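PDB 1FIU: type II restriction enzyme NgoMIV from Neisseria gonorrhoeae, which recognises the double-stranded DNA sequence 5'-GCCGGC-3' as a homotetramer and, with magnesium ions, cleaves it after the first G to leave 5'-phosphates. Local coordinates for residues Ser40-Lys45 and Leu256-Ala261; Val30-Gly35 and Val219-Thr224; Gly90-Lys95 and Leu179-Ile184; Ser74-Ser79 and Lys275-Leu280. All coordinates share one frame; numbering follows the deposited sequence.

Contact 1 of 4, residues Ser40-Lys45 and Leu256-Ala261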
loop_
_atom_site.group_PDB
_atom_site.type_symbol
_atom_site.label_atom_id
_atom_site.label_comp_id
_atom_site.label_asym_id
_atom_site.label_seq_id
_atom_site.Cartn_x
_atom_site.Cartn_y
_atom_site.Cartn_z
ATOM N N SER I 40 -6.275 1.977 33.920
ATOM C CA SER I 40 -7.132 0.955 33.303
ATOM C C SER I 40 -8.124 0.421 34.340
ATOM O O SER I 40 -9.328 0.325 34.086
ATOM C CB SER I 40 -6.292 -0.205 32.757
ATOM O OG SER I 40 -7.109 -1.195 32.121
ATOM N N PHE I 41 -7.595 0.072 35.513
ATOM C CA PHE I 41 -8.398 -0.430 36.628
ATOM C C PHE I 41 -9.539 0.523 36.971
ATOM O O PHE I 41 -10.694 0.108 37.055
ATOM C CB PHE I 41 -7.490 -0.601 37.863
ATOM C CG PHE I 41 -8.217 -1.074 39.094
ATOM C CD1 PHE I 41 -8.200 -2.419 39.449
ATOM C CD2 PHE I 41 -8.919 -0.169 39.895
ATOM C CE1 PHE I 41 -8.874 -2.865 40.591
ATOM C CE2 PHE I 41 -9.603 -0.607 41.038
ATOM C CZ PHE I 41 -9.573 -1.958 41.381
ATOM N N ASN I 42 -9.216 1.801 37.171
ATOM C CA ASN I 42 -10.236 2.785 37.523
ATOM C C ASN I 42 -11.222 3.129 36.417
ATOM O O ASN I 42 -12.412 3.350 36.683
ATOM C CB ASN I 42 -9.594 4.075 38.043
ATOM C CG ASN I 42 -8.891 3.864 39.359
ATOM O OD1 ASN I 42 -9.399 3.152 40.224
ATOM N ND2 ASN I 42 -7.727 4.477 39.525
ATOM N N ILE I 43 -10.738 3.199 35.180
ATOM C CA ILE I 43 -11.630 3.506 34.069
ATOM C C ILE I 43 -12.631 2.357 33.902
ATOM O O ILE I 43 -13.830 2.585 33.813
ATOM C CB ILE I 43 -10.847 3.725 32.736
ATOM C CG1 ILE I 43 -10.024 5.021 32.816
ATOM C CG2 ILE I 43 -11.830 3.837 31.565
ATOM C CD1 ILE I 43 -9.052 5.164 31.656
ATOM N N ALA I 44 -12.138 1.126 33.885
ATOM C CA ALA I 44 -13.014 -0.032 33.721
ATOM C C ALA I 44 -14.066 -0.141 34.832
ATOM O O ALA I 44 -15.216 -0.512 34.590
ATOM C CB ALA I 44 -12.201 -1.276 33.674
ATOM N N LYS I 45 -13.653 0.166 36.052
ATOM C CA LYS I 45 -14.558 0.120 37.194
ATOM C C LYS I 45 -15.652 1.171 37.042
ATOM O O LYS I 45 -16.831 0.895 37.301
ATOM C CB LYS I 45 -13.777 0.398 38.470
ATOM C CG LYS I 45 -14.539 0.086 39.728
ATOM C CD LYS I 45 -14.235 -1.328 40.153
ATOM C CE LYS I 45 -14.480 -1.512 41.637
ATOM N NZ LYS I 45 -13.964 -2.826 42.079
ATOM N N LEU I 256 -12.903 11.684 36.553
ATOM C CA LEU I 256 -11.578 11.519 37.170
ATOM C C LEU I 256 -10.528 12.539 36.729
ATOM O O LEU I 256 -9.406 12.539 37.239
ATOM C CB LEU I 256 -11.037 10.111 36.901
ATOM C CG LEU I 256 -11.973 8.977 37.340
ATOM C CD1 LEU I 256 -11.312 7.631 37.093
ATOM C CD2 LEU I 256 -12.308 9.142 38.825
ATOM N N ASN I 257 -10.883 13.406 35.788
ATOM C CA ASN I 257 -9.954 14.409 35.282
ATOM C C ASN I 257 -8.629 13.802 34.801
ATOM O O ASN I 257 -7.549 14.283 35.156
ATOM C CB ASN I 257 -9.685 15.509 36.341
ATOM C CG ASN I 257 -10.913 16.374 36.624
ATOM O OD1 ASN I 257 -11.592 16.831 35.700
ATOM N ND2 ASN I 257 -11.195 16.616 37.904
ATOM N N TYR I 258 -8.707 12.736 33.998
ATOM C CA TYR I 258 -7.506 12.115 33.430
ATOM C C TYR I 258 -7.305 12.915 32.144
ATOM O O TYR I 258 -7.732 12.512 31.059
ATOM C CB TYR I 258 -7.743 10.642 33.081
ATOM C CG TYR I 258 -7.778 9.682 34.254
ATOM C CD1 TYR I 258 -8.067 8.333 34.047
ATOM C CD2 TYR I 258 -7.482 10.100 35.555
ATOM C CE1 TYR I 258 -8.061 7.419 35.086
ATOM C CE2 TYR I 258 -7.470 9.179 36.620
ATOM C CZ TYR I 258 -7.756 7.841 36.367
ATOM O OH TYR I 258 -7.709 6.899 37.369
ATOM N N GLU I 259 -6.664 14.068 32.286
ATOM C CA GLU I 259 -6.446 14.990 31.187
ATOM C C GLU I 259 -5.784 14.463 29.916
ATOM O O GLU I 259 -6.249 14.779 28.822
ATOM C CB GLU I 259 -5.669 16.204 31.693
ATOM C CG GLU I 259 -6.330 16.906 32.884
ATOM C CD GLU I 259 -7.721 17.430 32.571
ATOM O OE1 GLU I 259 -8.150 17.341 31.396
ATOM O OE2 GLU I 259 -8.386 17.942 33.502
ATOM N N ASP I 260 -4.699 13.703 30.040
ATOM C CA ASP I 260 -4.040 13.194 28.840
ATOM C C ASP I 260 -4.962 12.199 28.120
ATOM O O ASP I 260 -5.146 12.276 26.889
ATOM C CB ASP I 260 -2.702 12.533 29.187
ATOM C CG ASP I 260 -1.605 13.561 29.529
ATOM O OD1 ASP I 260 -1.860 14.789 29.433
ATOM O OD2 ASP I 260 -0.485 13.139 29.888
ATOM N N ALA I 261 -5.545 11.272 28.877
ATOM C CA ALA I 261 -6.444 10.289 28.268
ATOM C C ALA I 261 -7.626 11.013 27.622
ATOM O O ALA I 261 -8.109 10.619 26.557
ATOM C CB ALA I 261 -6.927 9.286 29.309
#

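Contact 2 of 4, residues Val30-Gly35 and Val219-Thr224. With nucleotides of chain D.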
loop_
_atom_site.group_PDB
_atom_site.type_symbol
_atom_site.label_atom_id
_atom_site.label_comp_id
_atom_site.label_asym_id
_atom_site.label_seq_id
_atom_site.Cartn_x
_atom_site.Cartn_y
_atom_site.Cartn_z
ATOM N N VAL I 30 -12.217 -5.311 37.300
ATOM C CA VAL I 30 -13.266 -5.513 36.298
ATOM C C VAL I 30 -12.640 -6.299 35.142
ATOM O O VAL I 30 -11.472 -6.098 34.797
ATOM C CB VAL I 30 -13.860 -4.162 35.874
ATOM C CG1 VAL I 30 -14.867 -4.339 34.730
ATOM C CG2 VAL I 30 -14.568 -3.563 37.089
ATOM N N SER I 31 -13.419 -7.210 34.564
ATOM C CA SER I 31 -12.926 -8.133 33.550
ATOM C C SER I 31 -12.374 -7.624 32.227
ATOM O O SER I 31 -11.819 -8.416 31.464
ATOM C CB SER I 31 -13.977 -9.202 33.269
ATOM O OG SER I 31 -15.137 -8.592 32.770
ATOM N N ASN I 32 -12.530 -6.337 31.927
ATOM C CA ASN I 32 -11.912 -5.841 30.699
ATOM C C ASN I 32 -10.737 -4.925 31.070
ATOM O O ASN I 32 -10.135 -4.279 30.210
ATOM C CB ASN I 32 -12.931 -5.125 29.780
ATOM C CG ASN I 32 -13.562 -3.930 30.422
ATOM O OD1 ASN I 32 -13.706 -3.870 31.647
ATOM N ND2 ASN I 32 -13.963 -2.957 29.603
ATOM N N ALA I 33 -10.402 -4.888 32.365
ATOM C CA ALA I 33 -9.280 -4.069 32.833
ATOM C C ALA I 33 -7.960 -4.836 32.848
ATOM O O ALA I 33 -7.930 -6.058 32.817
ATOM C CB ALA I 33 -9.562 -3.551 34.259
ATOM N N ASP I 34 -6.865 -4.081 32.886
ATOM C CA ASP I 34 -5.528 -4.638 32.997
ATOM C C ASP I 34 -5.204 -4.231 34.444
ATOM O O ASP I 34 -4.904 -3.072 34.698
ATOM C CB ASP I 34 -4.578 -3.933 32.011
ATOM C CG ASP I 34 -3.114 -4.303 32.231
ATOM O OD1 ASP I 34 -2.822 -5.063 33.182
ATOM O OD2 ASP I 34 -2.257 -3.822 31.465
ATOM N N GLY I 35 -5.285 -5.177 35.383
ATOM C CA GLY I 35 -5.043 -4.862 36.790
ATOM C C GLY I 35 -3.712 -4.248 37.192
ATOM O O GLY I 35 -3.568 -3.723 38.296
ATOM N N VAL I 219 -14.573 -3.291 16.602
ATOM C CA VAL I 219 -15.402 -2.981 17.787
ATOM C C VAL I 219 -14.584 -3.476 18.979
ATOM O O VAL I 219 -14.052 -4.576 18.953
ATOM C CB VAL I 219 -16.756 -3.739 17.760
ATOM C CG1 VAL I 219 -17.530 -3.479 19.093
ATOM C CG2 VAL I 219 -17.590 -3.262 16.560
ATOM N N THR I 220 -14.486 -2.667 20.031
ATOM C CA THR I 220 -13.667 -3.070 21.166
ATOM C C THR I 220 -14.256 -2.677 22.517
ATOM O O THR I 220 -15.040 -1.728 22.610
ATOM C CB THR I 220 -12.232 -2.442 21.023
ATOM O OG1 THR I 220 -11.353 -3.003 22.006
ATOM C CG2 THR I 220 -12.285 -0.914 21.189
ATOM N N ALA I 221 -13.884 -3.428 23.559
ATOM C CA ALA I 221 -14.320 -3.082 24.908
ATOM C C ALA I 221 -13.094 -2.631 25.708
ATOM O O ALA I 221 -13.160 -2.517 26.929
ATOM C CB ALA I 221 -15.003 -4.256 25.591
ATOM N N GLU I 222 -11.981 -2.364 25.022
ATOM C CA GLU I 222 -10.763 -1.897 25.716
ATOM C C GLU I 222 -11.079 -0.590 26.460
ATOM O O GLU I 222 -11.579 0.377 25.869
ATOM C CB GLU I 222 -9.628 -1.689 24.699
ATOM C CG GLU I 222 -8.414 -0.921 25.270
ATOM C CD GLU I 222 -7.821 -1.604 26.493
ATOM O OE1 GLU I 222 -7.363 -0.875 27.402
ATOM O OE2 GLU I 222 -7.797 -2.857 26.548
ATOM N N PRO I 223 -10.745 -0.510 27.764
ATOM C CA PRO I 223 -11.067 0.735 28.472
ATOM C C PRO I 223 -10.146 1.942 28.280
ATOM O O PRO I 223 -10.583 3.090 28.427
ATOM C CB PRO I 223 -11.108 0.290 29.948
ATOM C CG PRO I 223 -10.077 -0.778 29.994
ATOM C CD PRO I 223 -10.349 -1.574 28.702
ATOM N N THR I 224 -8.885 1.705 27.941
ATOM C CA THR I 224 -7.966 2.834 27.830
ATOM C C THR I 224 -7.787 3.493 26.469
ATOM O O THR I 224 -7.584 2.816 25.466
ATOM C CB THR I 224 -6.551 2.464 28.360
ATOM O OG1 THR I 224 -5.933 1.476 27.521
ATOM C CG2 THR I 224 -6.650 1.927 29.786
ATOM P P DC D 5 1.146 -12.250 36.569
ATOM O OP1 DC D 5 1.763 -13.470 37.110
ATOM O OP2 DC D 5 0.331 -11.380 37.435
ATOM O "O5'" DC D 5 2.270 -11.310 35.960
ATOM C "C5'" DC D 5 3.287 -11.835 35.123
ATOM C "C4'" DC D 5 4.180 -10.716 34.642
ATOM O "O4'" DC D 5 3.514 -9.962 33.604
ATOM C "C3'" DC D 5 4.557 -9.697 35.724
ATOM O "O3'" DC D 5 5.959 -9.431 35.637
ATOM C "C2'" DC D 5 3.798 -8.444 35.332
ATOM C "C1'" DC D 5 3.768 -8.583 33.819
ATOM N N1 DC D 5 2.740 -7.818 33.111
ATOM C C2 DC D 5 3.041 -7.313 31.819
ATOM O O2 DC D 5 4.163 -7.527 31.338
ATOM N N3 DC D 5 2.097 -6.617 31.148
ATOM C C4 DC D 5 0.885 -6.426 31.698
ATOM N N4 DC D 5 -0.029 -5.745 30.991
ATOM C C5 DC D 5 0.557 -6.926 33.001
ATOM C C6 DC D 5 1.509 -7.601 33.664
HETATM O O HOH W 1 -7.619 -4.214 28.985
#

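Contact 3 of 4, residues Gly90-Lys95 and Leu179-Ile184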
loop_
_atom_site.group_PDB
_atom_site.type_symbol
_atom_site.label_atom_id
_atom_site.label_comp_id
_atom_site.label_asym_id
_atom_site.label_seq_id
_atom_site.Cartn_x
_atom_site.Cartn_y
_atom_site.Cartn_z
ATOM N N GLY I 90 -32.214 -4.472 1.379
ATOM C CA GLY I 90 -31.447 -5.617 0.911
ATOM C C GLY I 90 -31.774 -6.863 1.702
ATOM O O GLY I 90 -32.432 -6.779 2.745
ATOM N N ASP I 91 -31.321 -8.015 1.212
ATOM C CA ASP I 91 -31.523 -9.293 1.883
ATOM C C ASP I 91 -30.181 -9.485 2.592
ATOM O O ASP I 91 -29.250 -10.040 2.028
ATOM C CB ASP I 91 -31.748 -10.381 0.820
ATOM C CG ASP I 91 -31.951 -11.759 1.424
ATOM O OD1 ASP I 91 -31.977 -11.880 2.666
ATOM O OD2 ASP I 91 -32.088 -12.723 0.642
ATOM N N TRP I 92 -30.101 -9.005 3.836
ATOM C CA TRP I 92 -28.843 -9.026 4.595
ATOM C C TRP I 92 -28.662 -10.181 5.558
ATOM O O TRP I 92 -29.628 -10.654 6.145
ATOM C CB TRP I 92 -28.713 -7.724 5.403
ATOM C CG TRP I 92 -28.900 -6.460 4.615
ATOM C CD1 TRP I 92 -30.035 -5.706 4.528
ATOM C CD2 TRP I 92 -27.918 -5.809 3.796
ATOM N NE1 TRP I 92 -29.820 -4.618 3.707
ATOM C CE2 TRP I 92 -28.533 -4.658 3.239
ATOM C CE3 TRP I 92 -26.576 -6.085 3.479
ATOM C CZ2 TRP I 92 -27.858 -3.782 2.379
ATOM C CZ3 TRP I 92 -25.900 -5.210 2.626
ATOM C CH2 TRP I 92 -26.544 -4.073 2.084
ATOM N N ASN I 93 -27.419 -10.634 5.709
ATOM C CA ASN I 93 -27.116 -11.692 6.657
ATOM C C ASN I 93 -25.973 -11.193 7.515
ATOM O O ASN I 93 -25.048 -10.540 7.019
ATOM C CB ASN I 93 -26.693 -12.961 5.935
ATOM C CG ASN I 93 -27.755 -13.450 4.969
ATOM O OD1 ASN I 93 -28.897 -13.720 5.366
ATOM N ND2 ASN I 93 -27.392 -13.559 3.695
ATOM N N VAL I 94 -26.037 -11.482 8.804
ATOM C CA VAL I 94 -24.964 -11.061 9.708
ATOM C C VAL I 94 -24.507 -12.306 10.431
ATOM O O VAL I 94 -25.330 -13.034 10.986
ATOM C CB VAL I 94 -25.469 -10.056 10.766
ATOM C CG1 VAL I 94 -24.301 -9.639 11.694
ATOM C CG2 VAL I 94 -26.061 -8.849 10.099
ATOM N N LYS I 95 -23.216 -12.588 10.431
ATOM C CA LYS I 95 -22.789 -13.772 11.139
ATOM C C LYS I 95 -21.378 -13.789 11.668
ATOM O O LYS I 95 -20.450 -13.189 11.109
ATOM C CB LYS I 95 -23.007 -15.030 10.301
ATOM C CG LYS I 95 -21.993 -15.230 9.200
ATOM C CD LYS I 95 -22.134 -16.601 8.558
ATOM C CE LYS I 95 -21.085 -16.798 7.480
ATOM N NZ LYS I 95 -21.274 -18.064 6.707
ATOM N N LEU I 179 -22.601 -10.719 -1.952
ATOM C CA LEU I 179 -21.605 -9.653 -1.793
ATOM C C LEU I 179 -21.212 -9.473 -0.327
ATOM O O LEU I 179 -22.052 -9.561 0.564
ATOM C CB LEU I 179 -22.186 -8.334 -2.314
ATOM C CG LEU I 179 -22.361 -8.266 -3.845
ATOM C CD1 LEU I 179 -23.509 -7.324 -4.214
ATOM C CD2 LEU I 179 -21.034 -7.791 -4.471
ATOM N N LEU I 180 -19.923 -9.241 -0.087
ATOM C CA LEU I 180 -19.444 -9.002 1.279
ATOM C C LEU I 180 -19.679 -7.508 1.548
ATOM O O LEU I 180 -19.111 -6.651 0.869
ATOM C CB LEU I 180 -17.955 -9.367 1.406
ATOM C CG LEU I 180 -17.358 -9.125 2.806
ATOM C CD1 LEU I 180 -18.173 -9.900 3.845
ATOM C CD2 LEU I 180 -15.881 -9.538 2.835
ATOM N N HIS I 181 -20.529 -7.204 2.531
ATOM C CA HIS I 181 -20.869 -5.822 2.848
ATOM C C HIS I 181 -19.920 -5.245 3.891
ATOM O O HIS I 181 -19.516 -4.079 3.795
ATOM C CB HIS I 181 -22.305 -5.747 3.391
ATOM C CG HIS I 181 -22.783 -4.349 3.616
ATOM N ND1 HIS I 181 -23.110 -3.852 4.863
ATOM C CD2 HIS I 181 -22.972 -3.339 2.740
ATOM C CE1 HIS I 181 -23.486 -2.591 4.734
ATOM N NE2 HIS I 181 -23.416 -2.260 3.458
ATOM N N ALA I 182 -19.575 -6.055 4.880
ATOM C CA ALA I 182 -18.705 -5.575 5.954
ATOM C C ALA I 182 -17.894 -6.640 6.652
ATOM O O ALA I 182 -18.337 -7.790 6.808
ATOM C CB ALA I 182 -19.549 -4.847 7.026
ATOM N N SER I 183 -16.704 -6.222 7.091
ATOM C CA SER I 183 -15.790 -7.032 7.900
ATOM C C SER I 183 -15.793 -6.303 9.241
ATOM O O SER I 183 -15.439 -5.122 9.307
ATOM C CB SER I 183 -14.365 -6.999 7.356
ATOM O OG SER I 183 -13.466 -7.591 8.310
ATOM N N ILE I 184 -16.230 -6.996 10.285
ATOM C CA ILE I 184 -16.282 -6.409 11.624
ATOM C C ILE I 184 -15.365 -7.213 12.522
ATOM O O ILE I 184 -15.658 -8.341 12.866
ATOM C CB ILE I 184 -17.717 -6.455 12.174
ATOM C CG1 ILE I 184 -18.649 -5.643 11.266
ATOM C CG2 ILE I 184 -17.727 -5.940 13.630
ATOM C CD1 ILE I 184 -20.112 -5.801 11.586
#

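Contact 4 of 4, residues Ser74-Ser79 and Lys275-Leu280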
loop_
_atom_site.group_PDB
_atom_site.type_symbol
_atom_site.label_atom_id
_atom_site.label_comp_id
_atom_site.label_asym_id
_atom_site.label_seq_id
_atom_site.Cartn_x
_atom_site.Cartn_y
_atom_site.Cartn_z
ATOM N N SER I 74 -22.341 -9.473 17.207
ATOM C CA SER I 74 -23.067 -9.913 16.016
ATOM C C SER I 74 -24.576 -9.752 16.171
ATOM O O SER I 74 -25.268 -9.270 15.255
ATOM C CB SER I 74 -22.759 -11.376 15.735
ATOM O OG SER I 74 -23.260 -11.741 14.461
ATOM N N GLU I 75 -25.089 -10.161 17.328
ATOM C CA GLU I 75 -26.519 -10.071 17.595
ATOM C C GLU I 75 -27.003 -8.629 17.622
ATOM O O GLU I 75 -28.073 -8.332 17.115
ATOM C CB GLU I 75 -26.850 -10.781 18.915
ATOM C CG GLU I 75 -26.576 -12.257 18.828
ATOM C CD GLU I 75 -26.839 -12.990 20.121
ATOM O OE1 GLU I 75 -27.033 -12.330 21.167
ATOM O OE2 GLU I 75 -26.842 -14.239 20.085
ATOM N N PHE I 76 -26.208 -7.738 18.212
ATOM C CA PHE I 76 -26.562 -6.333 18.269
ATOM C C PHE I 76 -26.607 -5.759 16.855
ATOM O O PHE I 76 -27.534 -5.030 16.512
ATOM C CB PHE I 76 -25.534 -5.544 19.094
ATOM C CG PHE I 76 -25.670 -4.065 18.954
ATOM C CD1 PHE I 76 -26.676 -3.367 19.628
ATOM C CD2 PHE I 76 -24.844 -3.371 18.072
ATOM C CE1 PHE I 76 -26.856 -1.994 19.413
ATOM C CE2 PHE I 76 -25.016 -2.017 17.847
ATOM C CZ PHE I 76 -26.017 -1.320 18.511
ATOM N N VAL I 77 -25.593 -6.075 16.044
ATOM C CA VAL I 77 -25.552 -5.547 14.686
ATOM C C VAL I 77 -26.731 -6.063 13.870
ATOM O O VAL I 77 -27.422 -5.291 13.195
ATOM C CB VAL I 77 -24.211 -5.887 13.982
ATOM C CG1 VAL I 77 -24.305 -5.574 12.464
ATOM C CG2 VAL I 77 -23.086 -5.043 14.599
ATOM N N GLN I 78 -26.980 -7.358 13.962
ATOM C CA GLN I 78 -28.090 -7.956 13.231
ATOM C C GLN I 78 -29.421 -7.293 13.581
ATOM O O GLN I 78 -30.178 -6.865 12.706
ATOM C CB GLN I 78 -28.158 -9.443 13.548
ATOM C CG GLN I 78 -29.182 -10.219 12.729
ATOM C CD GLN I 78 -29.247 -11.681 13.152
ATOM O OE1 GLN I 78 -29.483 -11.988 14.324
ATOM N NE2 GLN I 78 -29.033 -12.590 12.204
ATOM N N SER I 79 -29.686 -7.159 14.878
ATOM C CA SER I 79 -30.941 -6.581 15.326
ATOM C C SER I 79 -31.132 -5.109 14.977
ATOM O O SER I 79 -32.212 -4.696 14.543
ATOM C CB SER I 79 -31.072 -6.796 16.846
ATOM O OG SER I 79 -32.400 -6.547 17.263
ATOM N N LYS I 275 -16.016 5.967 17.574
ATOM C CA LYS I 275 -17.425 6.251 17.795
ATOM C C LYS I 275 -17.992 5.256 18.809
ATOM O O LYS I 275 -17.248 4.452 19.369
ATOM C CB LYS I 275 -18.206 6.147 16.472
ATOM C CG LYS I 275 -17.753 7.144 15.394
ATOM C CD LYS I 275 -18.556 6.954 14.099
ATOM C CE LYS I 275 -18.064 7.876 12.971
ATOM N NZ LYS I 275 -19.078 7.882 11.837
ATOM N N ASP I 276 -19.302 5.314 19.040
ATOM C CA ASP I 276 -19.947 4.412 19.988
ATOM C C ASP I 276 -20.513 3.203 19.233
ATOM O O ASP I 276 -20.790 3.306 18.036
ATOM C CB ASP I 276 -21.128 5.105 20.670
ATOM C CG ASP I 276 -21.799 4.217 21.699
ATOM O OD1 ASP I 276 -21.128 3.840 22.681
ATOM O OD2 ASP I 276 -22.984 3.895 21.535
ATOM N N ILE I 277 -20.708 2.089 19.936
ATOM C CA ILE I 277 -21.284 0.881 19.310
ATOM C C ILE I 277 -22.627 1.242 18.617
ATOM O O ILE I 277 -22.952 0.695 17.558
ATOM C CB ILE I 277 -21.510 -0.250 20.388
ATOM C CG1 ILE I 277 -22.125 -1.508 19.766
ATOM C CG2 ILE I 277 -22.414 0.249 21.505
ATOM C CD1 ILE I 277 -21.244 -2.188 18.799
ATOM N N SER I 278 -23.388 2.189 19.184
ATOM C CA SER I 278 -24.681 2.572 18.598
ATOM C C SER I 278 -24.578 3.300 17.251
ATOM O O SER I 278 -25.568 3.441 16.534
ATOM C CB SER I 278 -25.509 3.446 19.595
ATOM O OG SER I 278 -24.966 4.739 19.745
ATOM N N ASP I 279 -23.391 3.773 16.911
ATOM C CA ASP I 279 -23.184 4.459 15.633
ATOM C C ASP I 279 -22.966 3.441 14.512
ATOM O O ASP I 279 -23.151 3.749 13.317
ATOM C CB ASP I 279 -21.940 5.340 15.729
ATOM C CG ASP I 279 -22.147 6.517 16.644
ATOM O OD1 ASP I 279 -23.094 7.265 16.366
ATOM O OD2 ASP I 279 -21.379 6.682 17.622
ATOM N N LEU I 280 -22.599 2.224 14.893
ATOM C CA LEU I 280 -22.267 1.220 13.884
ATOM C C LEU I 280 -23.375 0.819 12.913
ATOM O O LEU I 280 -23.152 0.819 11.686
ATOM C CB LEU I 280 -21.658 -0.026 14.542
ATOM C CG LEU I 280 -21.208 -1.108 13.545
ATOM C CD1 LEU I 280 -20.250 -0.510 12.496
ATOM C CD2 LEU I 280 -20.539 -2.246 14.303
#

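Contact 1 of 4, residues Ser40-Lys45 and Leu256-Ala261
Tyr258 and Asn42 meet where the turn between two consecutive helices, 246-256 and 259-270, leans on the side of helix 38-50. The turn is a helix-to-helix corner: Asn257, with positive phi, ends the first helix in a Schellman motif, and Tyr258 takes the N-cap position of the second. From that corner the tyrosine ring reaches across to helix 38-50, and its phenol end receives a hydrogen bond from the Asn42 amide, ND2 to OH 3.2 Å. The bond is moderately bent, 146° at the hydrogen, and OH stands somewhat out of the amide plane. The two side chains cross nearly at right angles, and CB of Asn42 also packs on the phenol, 3.5 Å from Tyr258 OH. The next residue, Ile43, meets the same ring at its edge: CG1 comes to 3.8 Å from Tyr258 CE1, close to the ring plane, and CD1 follows along the same edge toward Tyr258 CD1. With CG1 anti to its carbonyl carbon (chi1 -69°), Ile43 turns this branch toward the tyrosine although its CB does not point there. Leu249 and Leu253 of helix 246-256 pack on Ile43 as well, making it the buried member of a contact whose other residues are more open to solvent. Leu256 closes the group within the turn and across it. Its CB lies over one face of the Tyr258 ring, toward the rim, while its CD1 stands 4.1 Å from Asn42 CB.

Contact 2 of 4, residues Val30-Gly35 and Val219-Thr224
The loop that leaves strand 215-220 of the central sheet and leads into helix 225-232 is met here by the DNA-contacting loop before helix 38-50. Asn32, third residue of a type I turn from Val30 to Ala33, takes part in both of the closest approaches, to Ala221 and to Pro223. Its amide donates to the backbone carbonyl of Ala221, ND2 to O 2.8 Å, in a fairly straight bond (155° at the hydrogen) that lies in the amide plane and nearly in line with the carbonyl. CG sits between the backbone N and carbonyl carbon (chi1 61°), which turns the amide toward the strand end. Pro223 slides past it in the opposite sense, its CD 3.1 Å from Asn32 O. That carbonyl also accepts from a water, 2.8 Å away, which donates its second hydrogen to Glu222 OE2. The other oxygen, Glu222 OE1, is gripped from opposite faces of the carboxylate plane by Thr224 N, at 3.0 Å, and by Thr224 OG1, at 2.8 Å, so the carboxylate is held at both ends. An ST turn, Glu222 N to Thr220 OG1, shapes the start of this loop. Two residues past Asn32, Asp34 OD2 accepts from N4 of cytosine DC5 of chain D at 3.0 Å and forms a salt bridge with Arg227. A carboxylate accepting from a cytosine amino group is consistent with direct base readout in the recognition site of a restriction endonuclease.

Contact 3 of 4, residues Gly90-Lys95 and Leu179-Ile184
Trp92 sets the outer edge of its six-membered ring over one face of the His181 imidazole, with CZ3 3.4 Å from His181 CG. CZ3 lies over that face displaced from the centre of the ring, toward its rim. The pair is an edge-to-face stack with a marked tilt: the planes are 57° apart and the centroids 4.5 Å. Trp92 gets there with CG anti to its carbonyl carbon (chi1 -52°), which swings the long ring toward the histidine although the residue's CB points elsewhere. The indole's rotation is fixed at the far end, where NE1 donates to the carbonyl of Arg88. His181 lies in a classic beta bulge, where it and Ala182 both face Val143. Further rings extend the stack on either partner, Phe81 meeting Trp92 edge to face and His215 likewise meeting His181, while Arg212 of the second subunit packs on His181. The two strands are not neighbours: strand 141-145 runs between 92-96 and 179-187, antiparallel to each, so the aromatic pair bridges over it on the sheet face where helix 62-81 packs on Val94.

Contact 4 of 4, residues Ser74-Ser79 and Lys275-Leu280
Apolar packing joins Phe76 and Val77, successive residues of helix 62-81, to the turn that follows strand 274-276. Phe76 slides past Ile277 in the opposite direction, its CE2 3.5 Å from Ile277 CG1, while CD2 takes up the CD1 end of the isoleucine. CG1 of Ile277 is anti to the backbone N (chi1 179°), which lays the longer branch along this side of the ring. Val77 uses its CG2 branch, 3.8 Å from Leu280 CD2; the two side chains cross at a slant at the start of helix 280-283. The Phe76 ring also meets backbone: its CE2 lies 3.4 Å from Ile277 O, and its CZ touches CA of Ser278. Phe12 and Glu8 of helix 4-18 pack on Phe76 too, and Val219 and Val217 of the sheet lie against Leu280.

Polar bonds give the turn its shape. Asp276 OD2 accepts from Ser278 N at 2.9 Å, an Asx turn, with this donor well above the carboxylate plane, and from Ser278 OG at 2.8 Å through its anti lone pair; Arg9 adds a salt bridge to the same oxygen. In return Asp279 OD2 takes the backbone N of Asp276, 2.9 Å, also by its anti lone pair. Two carboxylates thus fasten the turn at both ends, consistent with its further role at the subunit interface, where Ser278 OG and Asp279 OD1 bond to backbone N atoms of Ala165 and Tyr167 of the second subunit. Helix packing over one face of a mixed beta sheet is typical of the PDDEXK nuclease core.

Overall arrangement
From the N terminus, the loop at 30-35 comes first and joins the loop that follows strand 215-220 in contact 2, closing a long loop. Helix 38-50 then reaches the corner at 256-261 in contact 1, and helix 62-81 the turn at 275-280 in contact 4. These three cross one another, because each later start has a later end. Contact 3, from strand 92-96 to strand 179-187, closes the shortest loop and lies within all of the others. Contacts 2, 3 and 4 reach the same sheet and meet through Val219, Ile184, Leu280 and Val94; contact 1 joins through contact 2, where Ser40 OG probably hydrogen-bonds to Asp34 N and Ala44 packs on Ala33.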